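Local coordinates for protein Alp7A (Bacillus subtilis, PDB 5EC0) that binds adenine nucleotide and, as a bacterial actin-like protein, probably polymerises into filaments that segregate plasmid DNA, at residues S4-V8 and L369-R374; F42-V46 and T161-E165; L88-V92 and L129-L133; P97-L102 and K150-Q156; R185-K189 and L223-P229. One frame throughout, in Å; residues are numbered along the deposited sequence.

Interaction 1 (S4-V8 and L369-R374); sequences SRMNV and LEVLSR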
# COMPACT_ATOMS: atom_id res chain seq x y z
N SER A 4 -12.15 16.37 1.59
CA SER A 4 -13.08 15.72 2.52
C SER A 4 -12.48 14.46 3.14
O SER A 4 -12.57 14.26 4.35
CB SER A 4 -14.39 15.37 1.81
OG SER A 4 -15.02 16.53 1.34
N ARG A 5 -11.89 13.61 2.30
CA ARG A 5 -11.36 12.32 2.75
C ARG A 5 -9.97 12.09 2.16
O ARG A 5 -9.77 12.20 0.95
CB ARG A 5 -12.28 11.17 2.33
CG ARG A 5 -13.75 11.31 2.77
CD ARG A 5 -14.63 10.15 2.25
NE ARG A 5 -14.27 9.77 0.87
CZ ARG A 5 -14.68 10.41 -0.21
NH1 ARG A 5 -15.46 11.47 -0.10
NH2 ARG A 5 -14.30 10.01 -1.42
N MET A 6 -9.01 11.78 3.02
CA MET A 6 -7.72 11.37 2.51
C MET A 6 -7.24 10.10 3.21
O MET A 6 -7.06 10.08 4.43
CB MET A 6 -6.68 12.47 2.67
CG MET A 6 -5.29 12.03 2.24
SD MET A 6 -4.20 13.43 2.12
CE MET A 6 -2.69 12.65 1.53
N ASN A 7 -7.04 9.06 2.41
CA ASN A 7 -6.68 7.73 2.87
C ASN A 7 -5.32 7.32 2.34
O ASN A 7 -5.07 7.40 1.15
CB ASN A 7 -7.75 6.74 2.44
CG ASN A 7 -9.10 7.03 3.08
OD1 ASN A 7 -9.21 7.15 4.31
ND2 ASN A 7 -10.12 7.15 2.25
N VAL A 8 -4.44 6.88 3.22
CA VAL A 8 -3.04 6.66 2.84
C VAL A 8 -2.60 5.27 3.26
O VAL A 8 -2.83 4.86 4.39
CB VAL A 8 -2.10 7.72 3.47
CG1 VAL A 8 -0.67 7.37 3.25
CG2 VAL A 8 -2.40 9.11 2.90
N LEU A 369 -9.83 1.34 3.81
CA LEU A 369 -9.84 2.68 4.39
C LEU A 369 -10.91 3.53 3.71
O LEU A 369 -11.63 4.27 4.38
CB LEU A 369 -8.48 3.36 4.24
CG LEU A 369 -7.31 2.85 5.09
CD1 LEU A 369 -6.08 3.77 4.97
CD2 LEU A 369 -7.72 2.64 6.57
N GLU A 370 -11.00 3.46 2.39
CA GLU A 370 -11.94 4.29 1.67
C GLU A 370 -13.39 4.04 2.16
O GLU A 370 -14.14 4.98 2.45
CB GLU A 370 -11.82 4.06 0.16
CG GLU A 370 -12.78 4.89 -0.70
CD GLU A 370 -12.51 6.40 -0.65
OE1 GLU A 370 -11.38 6.80 -0.28
OE2 GLU A 370 -13.43 7.19 -0.98
N VAL A 371 -13.76 2.77 2.28
CA VAL A 371 -15.06 2.38 2.81
C VAL A 371 -15.29 2.96 4.21
O VAL A 371 -16.36 3.50 4.50
CB VAL A 371 -15.20 0.82 2.89
CG1 VAL A 371 -16.34 0.40 3.85
CG2 VAL A 371 -15.39 0.21 1.51
N LEU A 372 -14.28 2.86 5.08
CA LEU A 372 -14.44 3.40 6.42
C LEU A 372 -14.61 4.92 6.39
O LEU A 372 -15.34 5.48 7.19
CB LEU A 372 -13.27 3.00 7.32
CG LEU A 372 -13.34 1.52 7.73
CD1 LEU A 372 -12.21 1.17 8.70
CD2 LEU A 372 -14.73 1.17 8.34
N SER A 373 -13.94 5.59 5.45
CA SER A 373 -14.01 7.05 5.43
C SER A 373 -15.37 7.50 4.89
O SER A 373 -15.86 8.53 5.32
CB SER A 373 -12.85 7.64 4.61
OG SER A 373 -12.99 7.37 3.23
N ARG A 374 -15.99 6.73 3.99
CA ARG A 374 -17.36 7.06 3.57
C ARG A 374 -18.37 6.84 4.69
O ARG A 374 -19.36 7.55 4.78
CB ARG A 374 -17.81 6.25 2.36
CG ARG A 374 -16.86 6.26 1.20
CD ARG A 374 -17.18 7.31 0.17
NE ARG A 374 -16.27 7.12 -0.96
CZ ARG A 374 -16.65 7.08 -2.23
NH1 ARG A 374 -17.93 7.22 -2.56
NH2 ARG A 374 -15.73 6.89 -3.17

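Interaction 2 (F42-V46 and T161-E165); sequences FTSIV and TLGLE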
# COMPACT_ATOMS: atom_id res chain seq x y z
N PHE A 42 17.85 21.23 -9.23
CA PHE A 42 16.86 21.34 -10.27
C PHE A 42 17.16 22.58 -11.13
O PHE A 42 17.29 23.68 -10.60
CB PHE A 42 15.48 21.41 -9.63
CG PHE A 42 14.35 21.55 -10.59
CD1 PHE A 42 14.28 20.74 -11.71
CD2 PHE A 42 13.34 22.46 -10.37
CE1 PHE A 42 13.23 20.85 -12.59
CE2 PHE A 42 12.30 22.58 -11.25
CZ PHE A 42 12.23 21.77 -12.35
N THR A 43 17.28 22.39 -12.44
CA THR A 43 17.85 23.40 -13.34
C THR A 43 16.84 24.15 -14.25
O THR A 43 16.94 25.37 -14.41
CB THR A 43 18.96 22.74 -14.23
OG1 THR A 43 20.24 22.89 -13.61
CG2 THR A 43 19.00 23.37 -15.60
N SER A 44 15.88 23.44 -14.85
CA SER A 44 14.95 24.09 -15.77
C SER A 44 13.53 24.10 -15.21
O SER A 44 13.09 23.12 -14.62
CB SER A 44 14.97 23.39 -17.14
OG SER A 44 16.29 23.16 -17.61
N ILE A 45 12.82 25.21 -15.41
CA ILE A 45 11.45 25.40 -14.91
C ILE A 45 10.44 24.37 -15.45
O ILE A 45 10.54 23.93 -16.59
CB ILE A 45 10.92 26.82 -15.29
CG1 ILE A 45 12.02 27.87 -15.12
CG2 ILE A 45 9.68 27.19 -14.49
CD1 ILE A 45 11.62 29.25 -15.59
N VAL A 46 9.47 23.98 -14.63
CA VAL A 46 8.33 23.21 -15.13
C VAL A 46 7.04 23.99 -14.88
O VAL A 46 6.92 24.73 -13.90
CB VAL A 46 8.24 21.79 -14.51
CG1 VAL A 46 9.60 21.15 -14.49
CG2 VAL A 46 7.61 21.82 -13.12
N THR A 161 10.43 22.96 -6.37
CA THR A 161 10.49 22.73 -7.82
C THR A 161 10.18 24.04 -8.56
O THR A 161 9.08 24.60 -8.43
CB THR A 161 9.51 21.61 -8.21
OG1 THR A 161 9.73 20.48 -7.37
CG2 THR A 161 9.67 21.20 -9.66
N LEU A 162 11.15 24.56 -9.31
CA LEU A 162 10.98 25.80 -10.07
C LEU A 162 9.74 25.77 -10.97
O LEU A 162 9.51 24.80 -11.69
CB LEU A 162 12.22 26.08 -10.92
CG LEU A 162 13.50 26.63 -10.27
CD1 LEU A 162 14.11 25.65 -9.27
CD2 LEU A 162 14.52 26.98 -11.35
N GLY A 163 8.94 26.83 -10.91
CA GLY A 163 7.67 26.88 -11.61
C GLY A 163 6.45 26.61 -10.75
O GLY A 163 5.35 27.05 -11.08
N LEU A 164 6.63 25.90 -9.64
CA LEU A 164 5.52 25.51 -8.75
C LEU A 164 5.84 25.77 -7.28
O LEU A 164 5.26 25.16 -6.39
CB LEU A 164 5.17 24.04 -8.95
CG LEU A 164 4.59 23.66 -10.31
CD1 LEU A 164 4.59 22.16 -10.50
CD2 LEU A 164 3.18 24.23 -10.48
N GLU A 165 6.79 26.68 -7.04
CA GLU A 165 7.19 27.04 -5.68
C GLU A 165 6.05 27.65 -4.87
O GLU A 165 5.25 28.43 -5.38
CB GLU A 165 8.35 28.04 -5.72
CG GLU A 165 9.54 27.58 -6.54
CD GLU A 165 9.56 28.21 -7.92
OE1 GLU A 165 8.50 28.26 -8.57
OE2 GLU A 165 10.64 28.66 -8.34

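Interaction 3 (L88-V92 and L129-L133); sequences LHNKV and LPIWL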
# COMPACT_ATOMS: atom_id res chain seq x y z
N LEU A 88 12.58 -2.13 6.77
CA LEU A 88 11.29 -1.87 7.40
C LEU A 88 11.43 -0.82 8.50
O LEU A 88 11.81 -1.15 9.62
CB LEU A 88 10.70 -3.16 7.97
CG LEU A 88 10.35 -4.34 7.06
CD1 LEU A 88 10.16 -5.62 7.89
CD2 LEU A 88 9.11 -4.04 6.21
N HIS A 89 11.10 0.43 8.19
CA HIS A 89 11.26 1.50 9.17
C HIS A 89 10.03 1.62 10.09
O HIS A 89 8.90 1.31 9.69
CB HIS A 89 11.54 2.84 8.48
CG HIS A 89 10.47 3.26 7.52
ND1 HIS A 89 10.33 2.70 6.26
CD2 HIS A 89 9.49 4.19 7.62
CE1 HIS A 89 9.31 3.26 5.64
NE2 HIS A 89 8.78 4.17 6.45
N ASN A 90 10.27 2.05 11.33
CA ASN A 90 9.19 2.31 12.28
C ASN A 90 8.32 3.45 11.75
O ASN A 90 8.74 4.61 11.71
CB ASN A 90 9.77 2.64 13.66
CG ASN A 90 8.70 2.74 14.74
OD1 ASN A 90 7.59 3.22 14.50
ND2 ASN A 90 9.03 2.28 15.94
N LYS A 91 7.10 3.11 11.33
CA LYS A 91 6.25 4.05 10.62
C LYS A 91 5.88 5.26 11.47
O LYS A 91 5.56 6.33 10.93
CB LYS A 91 4.98 3.34 10.13
CG LYS A 91 5.24 2.14 9.22
CD LYS A 91 5.64 2.58 7.82
CE LYS A 91 5.73 1.40 6.86
NZ LYS A 91 6.35 1.80 5.57
N VAL A 92 5.92 5.09 12.79
CA VAL A 92 5.49 6.14 13.71
C VAL A 92 6.60 7.15 13.98
O VAL A 92 6.37 8.36 13.91
CB VAL A 92 5.02 5.55 15.06
CG1 VAL A 92 4.62 6.66 16.02
CG2 VAL A 92 3.85 4.60 14.84
N LEU A 129 -1.40 0.97 10.28
CA LEU A 129 -0.09 0.44 10.68
C LEU A 129 0.04 -1.06 10.37
O LEU A 129 -0.93 -1.81 10.52
CB LEU A 129 0.16 0.66 12.17
CG LEU A 129 0.52 2.08 12.61
CD1 LEU A 129 0.79 2.07 14.10
CD2 LEU A 129 1.72 2.58 11.83
N PRO A 130 1.23 -1.49 9.96
CA PRO A 130 1.48 -2.92 9.69
C PRO A 130 1.46 -3.77 10.97
O PRO A 130 1.84 -3.30 12.05
CB PRO A 130 2.88 -2.93 9.05
CG PRO A 130 3.57 -1.68 9.59
CD PRO A 130 2.44 -0.65 9.79
N ILE A 131 1.03 -5.01 10.84
CA ILE A 131 0.90 -5.91 11.98
C ILE A 131 2.25 -6.17 12.64
O ILE A 131 2.33 -6.30 13.87
CB ILE A 131 0.20 -7.23 11.57
CG1 ILE A 131 -1.25 -6.93 11.20
CG2 ILE A 131 0.25 -8.28 12.69
CD1 ILE A 131 -1.96 -8.08 10.55
N TRP A 132 3.32 -6.22 11.86
CA TRP A 132 4.62 -6.54 12.44
C TRP A 132 5.03 -5.42 13.40
O TRP A 132 5.72 -5.66 14.39
CB TRP A 132 5.69 -6.75 11.36
CG TRP A 132 6.07 -5.51 10.57
CD1 TRP A 132 5.64 -5.17 9.31
CD2 TRP A 132 6.96 -4.45 10.99
NE1 TRP A 132 6.21 -3.98 8.92
CE2 TRP A 132 7.01 -3.52 9.93
CE3 TRP A 132 7.70 -4.21 12.15
CZ2 TRP A 132 7.79 -2.36 10.00
CZ3 TRP A 132 8.47 -3.05 12.22
CH2 TRP A 132 8.51 -2.14 11.15
N LEU A 133 4.61 -4.19 13.10
CA LEU A 133 4.89 -3.08 14.00
C LEU A 133 3.95 -3.09 15.23
O LEU A 133 4.40 -2.89 16.34
CB LEU A 133 4.78 -1.76 13.25
CG LEU A 133 5.22 -0.52 14.03
CD1 LEU A 133 6.54 -0.77 14.75
CD2 LEU A 133 5.36 0.64 13.10

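Interaction 4 (P97-L102 and K150-Q156); sequences PYVTFL and KFLGTHQ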
# COMPACT_ATOMS: atom_id res chain seq x y z
N PRO A 97 7.33 8.64 6.34
CA PRO A 97 5.91 8.71 5.96
C PRO A 97 5.36 10.13 6.01
O PRO A 97 4.60 10.55 5.12
CB PRO A 97 5.20 7.83 7.01
CG PRO A 97 6.26 6.98 7.59
CD PRO A 97 7.54 7.77 7.52
N TYR A 98 5.73 10.86 7.05
CA TYR A 98 5.26 12.22 7.23
C TYR A 98 5.68 13.13 6.05
O TYR A 98 4.87 13.88 5.51
CB TYR A 98 5.79 12.76 8.56
CG TYR A 98 5.52 14.23 8.79
CD1 TYR A 98 4.24 14.68 9.09
CD2 TYR A 98 6.56 15.16 8.75
CE1 TYR A 98 3.99 16.02 9.30
CE2 TYR A 98 6.32 16.50 8.98
CZ TYR A 98 5.03 16.92 9.25
OH TYR A 98 4.79 18.26 9.48
N VAL A 99 6.95 13.04 5.65
CA VAL A 99 7.44 13.84 4.53
C VAL A 99 6.75 13.41 3.22
O VAL A 99 6.34 14.25 2.42
CB VAL A 99 8.97 13.72 4.40
CG1 VAL A 99 9.48 14.27 3.06
CG2 VAL A 99 9.64 14.45 5.58
N THR A 100 6.58 12.11 3.01
CA THR A 100 5.88 11.67 1.81
C THR A 100 4.45 12.22 1.76
O THR A 100 4.00 12.71 0.72
CB THR A 100 5.86 10.14 1.72
OG1 THR A 100 7.17 9.64 1.95
CG2 THR A 100 5.41 9.71 0.33
N PHE A 101 3.74 12.18 2.89
CA PHE A 101 2.38 12.72 2.96
C PHE A 101 2.33 14.20 2.55
O PHE A 101 1.43 14.61 1.80
CB PHE A 101 1.83 12.52 4.39
CG PHE A 101 0.86 13.58 4.82
CD1 PHE A 101 -0.46 13.56 4.38
CD2 PHE A 101 1.25 14.57 5.73
CE1 PHE A 101 -1.37 14.53 4.82
CE2 PHE A 101 0.35 15.55 6.17
CZ PHE A 101 -0.96 15.53 5.72
N LEU A 102 3.29 14.99 3.02
CA LEU A 102 3.31 16.43 2.74
C LEU A 102 3.51 16.71 1.26
O LEU A 102 2.81 17.55 0.67
CB LEU A 102 4.42 17.11 3.54
CG LEU A 102 4.30 17.19 5.06
CD1 LEU A 102 5.55 17.85 5.65
CD2 LEU A 102 3.03 17.95 5.47
N LYS A 150 0.37 12.04 14.53
CA LYS A 150 1.47 12.52 13.72
C LYS A 150 0.96 13.40 12.58
O LYS A 150 1.68 14.24 12.05
CB LYS A 150 2.27 11.35 13.15
CG LYS A 150 3.77 11.48 13.30
CD LYS A 150 4.49 10.48 12.43
CE LYS A 150 5.92 10.92 12.14
NZ LYS A 150 6.45 10.15 10.99
N PHE A 151 -0.30 13.20 12.21
CA PHE A 151 -0.83 13.87 11.04
C PHE A 151 -1.87 14.93 11.41
O PHE A 151 -1.99 15.93 10.69
CB PHE A 151 -1.40 12.82 10.08
CG PHE A 151 -0.35 11.89 9.56
CD1 PHE A 151 -0.06 10.70 10.23
CD2 PHE A 151 0.40 12.23 8.44
CE1 PHE A 151 0.93 9.86 9.77
CE2 PHE A 151 1.40 11.40 7.98
CZ PHE A 151 1.67 10.20 8.65
N LEU A 152 -2.57 14.73 12.53
CA LEU A 152 -3.50 15.72 13.07
C LEU A 152 -2.86 17.11 13.22
O LEU A 152 -1.68 17.24 13.59
CB LEU A 152 -4.04 15.26 14.44
CG LEU A 152 -5.30 15.95 14.97
CD1 LEU A 152 -6.44 15.74 13.98
CD2 LEU A 152 -5.69 15.43 16.36
N GLY A 153 -3.63 18.15 12.94
CA GLY A 153 -3.16 19.52 13.12
C GLY A 153 -2.59 20.19 11.88
O GLY A 153 -2.82 19.77 10.73
N THR A 154 -1.81 21.24 12.14
CA THR A 154 -1.31 22.15 11.12
C THR A 154 0.15 21.87 10.76
O THR A 154 1.01 21.77 11.63
CB THR A 154 -1.43 23.60 11.62
OG1 THR A 154 -2.79 23.86 11.98
CG2 THR A 154 -0.97 24.59 10.53
N HIS A 155 0.41 21.74 9.47
CA HIS A 155 1.77 21.52 8.98
C HIS A 155 2.09 22.45 7.84
O HIS A 155 1.19 22.94 7.16
CB HIS A 155 1.94 20.08 8.51
CG HIS A 155 1.28 19.07 9.40
ND1 HIS A 155 1.82 18.69 10.60
CD2 HIS A 155 0.13 18.38 9.24
CE1 HIS A 155 1.02 17.79 11.17
NE2 HIS A 155 -0.01 17.58 10.36
N GLN A 156 3.37 22.70 7.62
CA GLN A 156 3.76 23.42 6.41
C GLN A 156 4.77 22.65 5.59
O GLN A 156 5.61 21.93 6.13
CB GLN A 156 4.32 24.78 6.75
CG GLN A 156 3.35 25.65 7.47
CD GLN A 156 3.90 27.03 7.66
OE1 GLN A 156 4.79 27.24 8.48
NE2 GLN A 156 3.40 27.98 6.87

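Interaction 5 (R185-K189 and L223-P229); sequences RWAIK and LPAGLKP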
# COMPACT_ATOMS: atom_id res chain seq x y z
N ARG A 185 -10.84 -5.98 5.17
CA ARG A 185 -12.07 -6.77 5.16
C ARG A 185 -13.23 -5.85 4.81
O ARG A 185 -14.23 -6.31 4.29
CB ARG A 185 -12.30 -7.50 6.50
CG ARG A 185 -12.70 -6.60 7.67
CD ARG A 185 -12.52 -7.25 9.04
NE ARG A 185 -12.79 -6.26 10.09
CZ ARG A 185 -13.97 -6.04 10.67
NH1 ARG A 185 -15.05 -6.75 10.34
NH2 ARG A 185 -14.07 -5.09 11.59
N TRP A 186 -13.09 -4.54 5.04
CA TRP A 186 -14.20 -3.65 4.73
C TRP A 186 -14.38 -3.48 3.22
O TRP A 186 -15.49 -3.21 2.76
CB TRP A 186 -14.01 -2.29 5.42
CG TRP A 186 -14.30 -2.44 6.88
CD1 TRP A 186 -13.38 -2.48 7.90
CD2 TRP A 186 -15.59 -2.66 7.49
NE1 TRP A 186 -14.02 -2.68 9.09
CE2 TRP A 186 -15.37 -2.79 8.87
CE3 TRP A 186 -16.90 -2.74 6.99
CZ2 TRP A 186 -16.43 -2.99 9.79
CZ3 TRP A 186 -17.95 -2.93 7.89
CH2 TRP A 186 -17.70 -3.06 9.28
N ALA A 187 -13.31 -3.69 2.45
CA ALA A 187 -13.41 -3.59 0.99
C ALA A 187 -14.10 -4.84 0.42
O ALA A 187 -14.61 -4.80 -0.69
CB ALA A 187 -12.02 -3.39 0.35
N ILE A 188 -14.11 -5.92 1.19
CA ILE A 188 -14.86 -7.13 0.83
C ILE A 188 -16.33 -7.05 1.32
O ILE A 188 -17.27 -7.52 0.65
CB ILE A 188 -14.19 -8.39 1.43
CG1 ILE A 188 -12.70 -8.48 1.04
CG2 ILE A 188 -14.99 -9.67 1.08
CD1 ILE A 188 -12.45 -8.54 -0.49
N LYS A 189 -16.53 -6.47 2.50
CA LYS A 189 -17.85 -6.45 3.13
C LYS A 189 -18.79 -5.47 2.44
O LYS A 189 -19.96 -5.77 2.21
CB LYS A 189 -17.73 -6.09 4.61
CG LYS A 189 -16.86 -7.06 5.44
CD LYS A 189 -16.60 -6.53 6.86
CE LYS A 189 -17.86 -6.50 7.71
NZ LYS A 189 -18.41 -7.88 7.98
N LEU A 223 -10.30 -14.05 10.55
CA LEU A 223 -11.61 -13.44 10.70
C LEU A 223 -12.70 -14.48 10.92
O LEU A 223 -12.93 -15.33 10.05
CB LEU A 223 -11.97 -12.59 9.48
CG LEU A 223 -10.92 -11.57 9.01
CD1 LEU A 223 -11.41 -10.82 7.78
CD2 LEU A 223 -10.56 -10.59 10.10
N PRO A 224 -13.38 -14.42 12.07
CA PRO A 224 -14.50 -15.31 12.36
C PRO A 224 -15.61 -15.14 11.33
O PRO A 224 -15.75 -14.04 10.77
CB PRO A 224 -14.96 -14.88 13.76
CG PRO A 224 -13.79 -14.15 14.34
CD PRO A 224 -13.12 -13.48 13.18
N ALA A 225 -16.37 -16.21 11.10
CA ALA A 225 -17.44 -16.29 10.11
C ALA A 225 -18.21 -14.99 9.89
O ALA A 225 -18.67 -14.37 10.83
CB ALA A 225 -18.42 -17.42 10.51
N GLY A 226 -18.36 -14.59 8.63
CA GLY A 226 -19.01 -13.32 8.33
C GLY A 226 -18.07 -12.12 8.31
O GLY A 226 -18.51 -10.98 8.41
N LEU A 227 -16.77 -12.38 8.19
CA LEU A 227 -15.76 -11.32 8.11
C LEU A 227 -15.85 -10.36 9.30
O LEU A 227 -15.77 -9.13 9.15
CB LEU A 227 -15.87 -10.56 6.79
CG LEU A 227 -15.83 -11.46 5.53
CD1 LEU A 227 -16.07 -10.65 4.27
CD2 LEU A 227 -14.52 -12.24 5.43
N LYS A 228 -16.02 -10.94 10.49
CA LYS A 228 -16.19 -10.20 11.73
C LYS A 228 -14.82 -9.83 12.29
O LYS A 228 -13.81 -10.35 11.81
CB LYS A 228 -17.00 -11.04 12.74
CG LYS A 228 -18.46 -11.20 12.32
CD LYS A 228 -19.21 -12.20 13.18
CE LYS A 228 -20.66 -12.34 12.72
NZ LYS A 228 -21.30 -10.99 12.58
N PRO A 229 -14.76 -8.92 13.28
CA PRO A 229 -13.44 -8.54 13.77
C PRO A 229 -12.70 -9.72 14.40
O PRO A 229 -13.33 -10.64 14.91
CB PRO A 229 -13.75 -7.47 14.84
CG PRO A 229 -15.11 -6.99 14.54
CD PRO A 229 -15.84 -8.15 13.94

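Interaction 1 (S4-V8 and L369-R374)
A salt-bridge network of Arg-5, Glu-370 and Arg-374 fastens strand 2-10, an inner strand of the large N-terminal sheet, to the C-terminal helix 364-386; the segments 5-8 and 369-374 run nearly antiparallel, at 155°. Glu-370 OE2 is the hub. Arg-5 approaches it side-on with two nitrogens: Arg-5 NH2 lies 3.0 Å from Glu-370 OE2 on the syn side, while NE reaches the same oxygen from above the carboxylate plane. The two flat groups are almost perpendicular. On the anti side, Arg-374 adds its own side-on grip, Arg-374 NE standing 2.8 Å from Glu-370 OE2. Four N-H groups therefore converge on one oxygen, whose negative charge probably offsets the closeness of the two guanidinium groups. Glu-370 can serve both because its chain bends at chi2 (66°), turning the carboxylate back toward the strand. A glutamine in place of Glu-370 would probably leave the two arginines as close like charges without their shared negative partner. The second oxygen, Glu-370 OE1, takes a bond of 2.8 Å from Asn-7 ND2. Asn-7 ND2 also donates to Ser-373 OG at 3.0 Å in a nearly straight bond (168°), and both acceptors lie in the amide plane. Ser-373 OG in turn donates to Glu-370 O. Asn-7 OD1 is taken by Gln-126 of strand 119-129, which fixes the amide's rotation. Beside the polar cluster, Leu-369 CD1 packs 3.5 Å from Val-8 O. Such a C-terminal helix laid against the N-terminal sheet is consistent with the actin-like fold of the ParM family.

Interaction 2 (F42-V46 and T161-E165)
Val-46 and Phe-42 press against the turn 161-164 from one loop, and the packing is tight around Val-46. One hydrogen bond joins the backbones: Val-46 N donates to Leu-162 O at 3.1 Å, very straight (176°) although it arrives from above the carbonyl plane. Gly-163 then brings its CA within 3.2 Å of Val-46 O in a C-H...O contact; a CB there would collide with that oxygen. Deeper in, Val-46 CG2 rests on Leu-164 CD1, 4.0 Å away. With CG anti to the backbone N (chi1 179°), the Phe-42 phenyl swings across to the turn, its edge toward Leu-162 N and CE2 near Thr-161 CG2. Phe-42 CD2 also meets Leu-162 CD1 at 3.5 Å, the ring and the leucine lying side by side and pointing in opposite directions. The other side is loose: Thr-43 and Ile-45 are exposed, and Ile-45 gives little beyond CG2, 3.5 Å from Gly-163 CA. Arg-55 receives the Thr-161 hydroxyl on its backbone oxygen. Closed by Leu-164 N to Thr-161 O, with glycine at its third position, this is a classic type II turn in the connection between the antiparallel strands 153-159 and 166-179.

Interaction 3 (L88-V92 and L129-L133)
Leu-88 and Trp-132 meet beside the nucleotide cleft of this actin-like fold, where the loop before helix 95-112 touches the start of the short helix 131-134. Leu-88 CB lies 3.6 Å from Trp-132 CZ2, and CD1 leans over one face of the indole near its rim. The opposite face is covered by Pro-130 CG, 3.4 Å above the plane of the Trp-132 ring, so the indole is sandwiched; its chi1 of 68° folds it back over that proline, the N-cap residue. Next along, Leu-133 CD2 wedges under the loop, 3.5 Å from Lys-91 N and 3.7 Å from Asn-90 OD1. Lys-91 CB and Val-92 CG2 rest on the two methyls of Leu-129, Lys-91 CB lying 3.8 Å from Leu-129 CD2. The loop holds its own shape: Asn-90 OD1 accepts from Val-92 N at 3.0 Å, in the carbonyl plane, forming an Asx turn. A leucine in place of Asn-90 would probably leave Val-92 N without its acceptor and set the turn free to shift over Leu-133. Farther out, Met-143 of helix 140-149 backs Val-92, Leu-129 and Leu-133. Beyond its bend at chi2, Lys-91 runs extended past Asn-12, an ADP-binding residue, and NZ is hydrogen-bonded to Phe-10 O.

Interaction 4 (P97-L102 and K150-Q156)
Four aromatic side chains, Tyr-98 and Phe-101 from the helix and Phe-151 and His-155 from the facing segment, form two edge-to-face pairs. Phe-151 stands upright on Phe-101: Phe-151 CD2 is 3.7 Å from Phe-101 CD2, over that ring's face toward the rim, with the planes at 90°. In the second pair the edge of Tyr-98 is turned to the face of His-155, and the ring planes are steeply inclined. Tyr-98 CE1 comes 3.7 Å from His-155 ND1, and Tyr-98 OH lies 3.2 Å from the same nitrogen. The tyrosine gets there because CG is anti to its backbone N (chi1 173°), which throws the phenol across toward the strand. The imidazole is fixed from its far end: His-155 NE2 donates to Phe-151 O at 2.6 Å, an almost straight bond in the ring plane, though it meets the Phe-151 carbonyl from above its plane. This bond ties the loop end at Phe-151 to the start of strand 153-159 and sets the ring's rotation. Leu-102 CD2 fills in beside it, 3.9 Å from His-155 CB. Lys-150, extended beyond CG, brings its end to Tyr-98, Lys-150 NZ lying 3.6 Å from Tyr-98 CB; NZ is hydrogen-bonded to Ser-94 O. The segments 97-102 and 153-156 run at 78° to each other. Helix 95-112 here packs across the start of strand 153-159, with Phe-125 of strand 119-129 stacked on Phe-151 and meeting Phe-101, and Met-6 of strand 2-10 also against Phe-101.

Interaction 5 (R185-K189 and L223-P229)
Leu-227, the residue of its loop nearest to Arg-185 in the backbone, takes left-handed helical angles (phi 54°, psi 44°) just after Gly-226, also at positive phi, and this turn presents its carbonyl to the helix 185-189. Two basic side chains one helical turn apart share that oxygen. Arg-185 NH1 donates to Leu-227 O at 2.8 Å, the acceptor lying near the guanidinium plane. Lys-189 NZ donates to the same Leu-227 O at 3.1 Å, but from well above the carbonyl plane, its chain bent at chi3 and chi4 to curl over. The guanidinium is held flat between two partners: Pro-229 N lies 3.6 Å above one face of the Arg-185 group, and Trp-186 NE1 is 3.4 Å over the other. Arg-185 NE makes a salt bridge with Glu-182, which further restricts its rotation. With CG set between the backbone N and the carbonyl carbon (chi1 72°), the arginine runs extended from CG to NE, its aliphatic part lying over Leu-223: Arg-185 CB is 3.7 Å from Leu-223 CD1. Beside this, Leu-227 CD1 plugs against Ile-188 CG2 at 3.5 Å and touches the stem of Lys-189. The contact lies between two elements. Phe-210 of strand 207-213 packs on Arg-185, Ile-188 and Leu-223, while behind the short helix Trp-186 rests on Val-371 and Leu-372 of helix 364-386.

In the fold
Interaction 1 is the most buried of the five and the most ionic, a charge network between strand and C-terminal helix. Interaction 4 reaches the same sheet with aromatic rings instead, and the two touch through Met-6 CE and Phe-101 CD1, 3.7 Å apart. Interaction 3, largely apolar, abuts interaction 4 through Lys-91 and Pro-97 and lies nearest the bound ADP. Interaction 5 packs against helix 364-386, which carries one segment of interaction 1, but relies on basic side chains gripping a backbone oxygen. Interaction 2 stands apart near the surface, about 47 Å from interaction 5 between centres, and joins two loops by one backbone hydrogen bond, apolar packing and a type II turn.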